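Local coordinates for protein haloacid dehalogenase/epoxide hydrolase family (PDB 2PR7) that is of unknown function but binds a calcium ion within a haloacid dehalogenase-like fold and is probably a hydrolase, at residues A[37-42]-A[50-55]; A[78-83]-A[108-113]. All coordinates share one frame; numbering follows the deposited sequence.

Interaction 1: residues A[37-42]-A[50-55]; sequences TVILSN and APIREL
I52 O accepts L55 N at 3.0 Å, a backbone bond holding within one helical turn the two residues that meet I39 of the strand. No hydrogen bond joins the two segments; contact is almost wholly between hydrocarbon groups. I39 serves both helix residues, one with each branch. Its CG2 meets CG2 of I52 at 3.9 Å, the two side chains crossing obliquely, while CD1 goes to L55 CD1 at 3.6 Å and lies nearly at a right angle to that side chain. The division follows from the torsions: CG2 is anti to the backbone N and CG1 lies beside it (chi1 -67°), and an extended chi2 of 175° carries CD1 out to the leucine. A beta-branched isoleucine suits such a place, offering two hydrocarbon arms from one strand position. Farther along, the OG of S41 lies 4.2 Å from I52 CD1. R53 turns from the strand to a salt bridge with E69. The axes of strand 37-41 and helix 50-55 approach to 9.9 Å and run almost antiparallel, at 164°, as befits the start of the beta-alpha-beta crossover from strand 36-41 through helix 50-57 to strand 63-66. S41, its side chain about 7 Å from the calcium ion, ends its strand in a position consistent with the motif II serine or threonine of the HAD fold.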
loop_
_atom_site.group_PDB
_atom_site.type_symbol
_atom_site.label_atom_id
_atom_site.label_comp_id
_atom_site.label_asym_id
_atom_site.label_seq_id
_atom_site.Cartn_x
_atom_site.Cartn_y
_atom_site.Cartn_z
ATOM N N THR A 37 -5.307 -2.890 -4.873
ATOM C CA THR A 37 -4.154 -2.102 -4.467
ATOM C C THR A 37 -4.537 -0.669 -4.197
ATOM O O THR A 37 -5.221 -0.031 -4.992
ATOM C CB THR A 37 -3.036 -2.148 -5.525
ATOM O OG1 THR A 37 -3.535 -1.783 -6.830
ATOM C CG2 THR A 37 -2.485 -3.545 -5.588
ATOM N N VAL A 38 -4.111 -0.173 -3.032
ATOM C CA VAL A 38 -4.363 1.203 -2.616
ATOM C C VAL A 38 -3.081 1.821 -2.093
ATOM O O VAL A 38 -2.347 1.181 -1.336
ATOM C CB VAL A 38 -5.415 1.293 -1.491
ATOM C CG1 VAL A 38 -5.718 2.762 -1.171
ATOM C CG2 VAL A 38 -6.640 0.626 -1.882
ATOM N N ILE A 39 -2.800 3.056 -2.492
ATOM C CA ILE A 39 -1.767 3.856 -1.858
ATOM C C ILE A 39 -2.490 4.664 -0.802
ATOM O O ILE A 39 -3.464 5.367 -1.108
ATOM C CB ILE A 39 -1.043 4.804 -2.843
ATOM C CG1 ILE A 39 -0.223 3.991 -3.848
ATOM C CG2 ILE A 39 -0.172 5.798 -2.080
ATOM C CD1 ILE A 39 0.449 4.770 -4.941
ATOM N N LEU A 40 -2.039 4.516 0.439
ATOM C CA LEU A 40 -2.590 5.268 1.583
ATOM C C LEU A 40 -1.436 6.066 2.119
ATOM O O LEU A 40 -0.491 5.518 2.716
ATOM C CB LEU A 40 -3.181 4.396 2.679
ATOM C CG LEU A 40 -3.796 5.071 3.912
ATOM C CD1 LEU A 40 -5.022 5.916 3.513
ATOM C CD2 LEU A 40 -4.141 4.038 4.948
ATOM N N SER A 41 -1.497 7.376 1.901
ATOM C CA SER A 41 -0.383 8.232 2.223
ATOM C C SER A 41 -0.782 9.375 3.163
ATOM O O SER A 41 -1.808 10.037 2.928
ATOM C CB SER A 41 0.139 8.813 0.914
ATOM O OG SER A 41 1.137 9.801 1.095
ATOM N N ASN A 42 0.065 9.661 4.156
ATOM C CA ASN A 42 -0.112 10.833 4.991
ATOM C C ASN A 42 0.595 11.952 4.224
ATOM O O ASN A 42 1.815 12.027 4.255
ATOM C CB ASN A 42 0.521 10.667 6.368
ATOM C CG ASN A 42 -0.366 9.872 7.344
ATOM O OD1 ASN A 42 -1.453 9.422 6.998
ATOM N ND2 ASN A 42 0.104 9.709 8.588
ATOM N N ALA A 50 0.172 15.364 -7.242
ATOM C CA ALA A 50 -0.109 14.854 -8.605
ATOM C C ALA A 50 0.759 13.637 -8.989
ATOM O O ALA A 50 0.235 12.725 -9.623
ATOM C CB ALA A 50 -0.028 15.968 -9.719
ATOM N N PRO A 51 2.056 13.624 -8.605
ATOM C CA PRO A 51 2.861 12.426 -8.891
ATOM C C PRO A 51 2.280 11.164 -8.297
ATOM O O PRO A 51 2.384 10.093 -8.905
ATOM C CB PRO A 51 4.220 12.752 -8.251
ATOM C CG PRO A 51 4.291 14.231 -8.287
ATOM C CD PRO A 51 2.874 14.654 -7.942
ATOM N N ILE A 52 1.680 11.267 -7.110
ATOM C CA ILE A 52 1.129 10.099 -6.455
ATOM C C ILE A 52 -0.155 9.701 -7.147
ATOM O O ILE A 52 -0.383 8.539 -7.504
ATOM C CB ILE A 52 0.868 10.334 -4.965
ATOM C CG1 ILE A 52 2.075 10.988 -4.261
ATOM C CG2 ILE A 52 0.381 9.003 -4.292
ATOM C CD1 ILE A 52 1.905 11.220 -2.803
ATOM N N ARG A 53 -1.022 10.681 -7.351
ATOM C CA ARG A 53 -2.306 10.425 -7.997
ATOM C C ARG A 53 -2.184 9.828 -9.400
ATOM O O ARG A 53 -3.049 9.058 -9.814
ATOM C CB ARG A 53 -3.098 11.731 -8.058
ATOM C CG ARG A 53 -4.571 11.567 -8.335
ATOM C CD ARG A 53 -5.271 12.917 -8.214
ATOM N NE ARG A 53 -5.248 13.487 -6.852
ATOM C CZ ARG A 53 -4.491 14.513 -6.435
ATOM N NH1 ARG A 53 -3.639 15.183 -7.239
ATOM N NH2 ARG A 53 -4.615 14.891 -5.182
ATOM N N GLU A 54 -1.127 10.190 -10.124
ATOM C CA GLU A 54 -0.837 9.640 -11.444
ATOM C C GLU A 54 -0.767 8.121 -11.449
ATOM O O GLU A 54 -1.088 7.480 -12.445
ATOM C CB GLU A 54 0.490 10.196 -11.963
ATOM N N LEU A 55 -0.342 7.536 -10.342
ATOM C CA LEU A 55 -0.304 6.085 -10.219
ATOM C C LEU A 55 -1.694 5.456 -10.265
ATOM O O LEU A 55 -1.853 4.332 -10.722
ATOM C CB LEU A 55 0.457 5.695 -8.937
ATOM C CG LEU A 55 1.897 6.165 -8.900
ATOM C CD1 LEU A 55 2.583 5.837 -7.578
ATOM C CD2 LEU A 55 2.642 5.544 -10.050
#

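Interaction 2: residues A[78-83]-A[108-113]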
loop_
_atom_site.group_PDB
_atom_site.type_symbol
_atom_site.label_atom_id
_atom_site.label_comp_id
_atom_site.label_asym_id
_atom_site.label_seq_id
_atom_site.Cartn_x
_atom_site.Cartn_y
_atom_site.Cartn_z
ATOM N N ALA A 78 -9.703 4.730 11.160
ATOM C CA ALA A 78 -10.480 5.331 10.056
ATOM C C ALA A 78 -9.737 5.461 8.717
ATOM O O ALA A 78 -10.338 5.319 7.640
ATOM C CB ALA A 78 -11.074 6.678 10.491
ATOM N N ALA A 79 -8.428 5.701 8.785
ATOM C CA ALA A 79 -7.603 5.820 7.597
ATOM C C ALA A 79 -7.513 4.439 6.962
ATOM O O ALA A 79 -7.695 4.276 5.746
ATOM C CB ALA A 79 -6.236 6.347 7.966
ATOM N N PHE A 80 -7.201 3.421 7.762
ATOM C CA PHE A 80 -7.147 2.048 7.210
ATOM C C PHE A 80 -8.481 1.566 6.666
ATOM O O PHE A 80 -8.531 0.929 5.599
ATOM C CB PHE A 80 -6.581 1.068 8.245
ATOM C CG PHE A 80 -5.218 1.454 8.744
ATOM C CD1 PHE A 80 -4.193 1.669 7.854
ATOM C CD2 PHE A 80 -4.966 1.647 10.082
ATOM C CE1 PHE A 80 -2.946 2.030 8.280
ATOM C CE2 PHE A 80 -3.715 2.030 10.513
ATOM C CZ PHE A 80 -2.716 2.236 9.597
ATOM N N GLN A 81 -9.553 1.910 7.386
ATOM C CA GLN A 81 -10.915 1.565 6.995
ATOM C C GLN A 81 -11.253 2.182 5.652
ATOM O O GLN A 81 -11.895 1.544 4.808
ATOM C CB GLN A 81 -11.909 2.037 8.054
ATOM C CG GLN A 81 -13.347 1.579 7.802
ATOM C CD GLN A 81 -13.509 0.090 7.915
ATOM O OE1 GLN A 81 -13.667 -0.597 6.913
ATOM N NE2 GLN A 81 -13.446 -0.426 9.129
ATOM N N ALA A 82 -10.811 3.417 5.429
ATOM C CA ALA A 82 -11.095 4.101 4.168
ATOM C C ALA A 82 -10.391 3.375 3.022
ATOM O O ALA A 82 -10.927 3.216 1.914
ATOM C CB ALA A 82 -10.633 5.565 4.238
ATOM N N ALA A 83 -9.156 2.936 3.292
ATOM C CA ALA A 83 -8.378 2.240 2.273
ATOM C C ALA A 83 -9.028 0.897 1.907
ATOM O O ALA A 83 -9.221 0.585 0.720
ATOM C CB ALA A 83 -6.971 2.023 2.777
ATOM N N VAL A 108 -2.025 -3.454 12.462
ATOM C CA VAL A 108 -2.174 -4.775 13.126
ATOM C C VAL A 108 -3.254 -4.700 14.215
ATOM O O VAL A 108 -4.100 -5.565 14.320
ATOM C CB VAL A 108 -0.774 -5.263 13.623
ATOM C CG1 VAL A 108 -0.944 -6.441 14.538
ATOM C CG2 VAL A 108 0.176 -5.589 12.410
ATOM N N GLU A 109 -3.230 -3.639 14.973
ATOM C CA GLU A 109 -4.238 -3.418 16.009
ATOM C C GLU A 109 -5.657 -3.300 15.435
ATOM O O GLU A 109 -6.627 -3.691 16.093
ATOM C CB GLU A 109 -3.889 -2.179 16.824
ATOM C CG GLU A 109 -2.599 -2.372 17.638
ATOM C CD GLU A 109 -2.178 -1.096 18.400
ATOM O OE1 GLU A 109 -2.565 0.033 17.982
ATOM O OE2 GLU A 109 -1.453 -1.243 19.414
ATOM N N ALA A 110 -5.780 -2.744 14.241
ATOM C CA ALA A 110 -7.066 -2.642 13.525
ATOM C C ALA A 110 -7.485 -3.961 12.858
ATOM O O ALA A 110 -8.600 -4.074 12.369
ATOM C CB ALA A 110 -7.017 -1.533 12.499
ATOM N N GLY A 111 -6.603 -4.952 12.836
ATOM C CA GLY A 111 -6.935 -6.242 12.226
ATOM C C GLY A 111 -6.363 -6.524 10.866
ATOM O O GLY A 111 -6.619 -7.590 10.280
ATOM N N LEU A 112 -5.587 -5.588 10.336
ATOM C CA LEU A 112 -4.894 -5.855 9.127
ATOM C C LEU A 112 -3.657 -6.714 9.409
ATOM O O LEU A 112 -3.229 -6.822 10.530
ATOM C CB LEU A 112 -4.426 -4.553 8.452
ATOM C CG LEU A 112 -5.454 -3.602 7.836
ATOM C CD1 LEU A 112 -6.129 -2.795 8.957
ATOM C CD2 LEU A 112 -4.797 -2.656 6.802
ATOM N N VAL A 113 -3.091 -7.275 8.335
ATOM C CA VAL A 113 -1.739 -7.854 8.354
ATOM C C VAL A 113 -0.722 -6.748 8.068
ATOM O O VAL A 113 -0.855 -6.015 7.113
ATOM C CB VAL A 113 -1.572 -9.046 7.382
ATOM C CG1 VAL A 113 -0.124 -9.460 7.335
ATOM C CG2 VAL A 113 -2.463 -10.217 7.830
#
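F80 gives up the most surface here, L112 somewhat less, and A110 only a little. The helical residue F80 directs its CB toward the other segment, and that methylene meets CD1 of L112 at 4.0 Å. The ring passes across in front of A110, its CD2 lying 4.5 Å from the alanine CB, while its far end lies away from both partners. Both methyl groups come to the ring obliquely. A chi1 of -57° puts CG of F80 beside the backbone N, leaving CB against L112 and laying the ring alongside the end of helix 101-110, where the short alanine methyl meets its flank. That helix stops in a Schellman motif: G111 takes a positive phi of 103°, easy for a residue without a side chain, and its N bonds to V108 O at 3.0 Å. The turn releases the chain into strand 113-116 and places L112, the last residue before the strand, facing F80. In this Rossmann-like HAD fold, helices 77-86 and 101-110 flank strand 94-98 in sequence, and the same strand lies beneath the contact, F80 touching L96 and L112 touching C94. L112 also touches I6 of strand 4-7 and M91.

Along the chain the interactions come in series, 37-42 with 50-55 closing before 78-83 with 108-113 opens, and their centres lie about 17 Å apart. They share the five-stranded parallel sheet but belong to its two faces: I39 and S41 of strand 36-41 look toward helix 50-57, whereas V38 and L40 meet helix 77-86. There L40 CD2 comes 3.7 Å from CD1 of F80, and also packs near A83 CB. Strand 36-41 is thus sandwiched between helices. Interaction 1 lies closer to the centre of the chain, and its S41 is nearer the calcium held by D8, A10 and D99 than F80 is; interaction 2 joins helix 77-86 to the segment leading into edge strand 113-116.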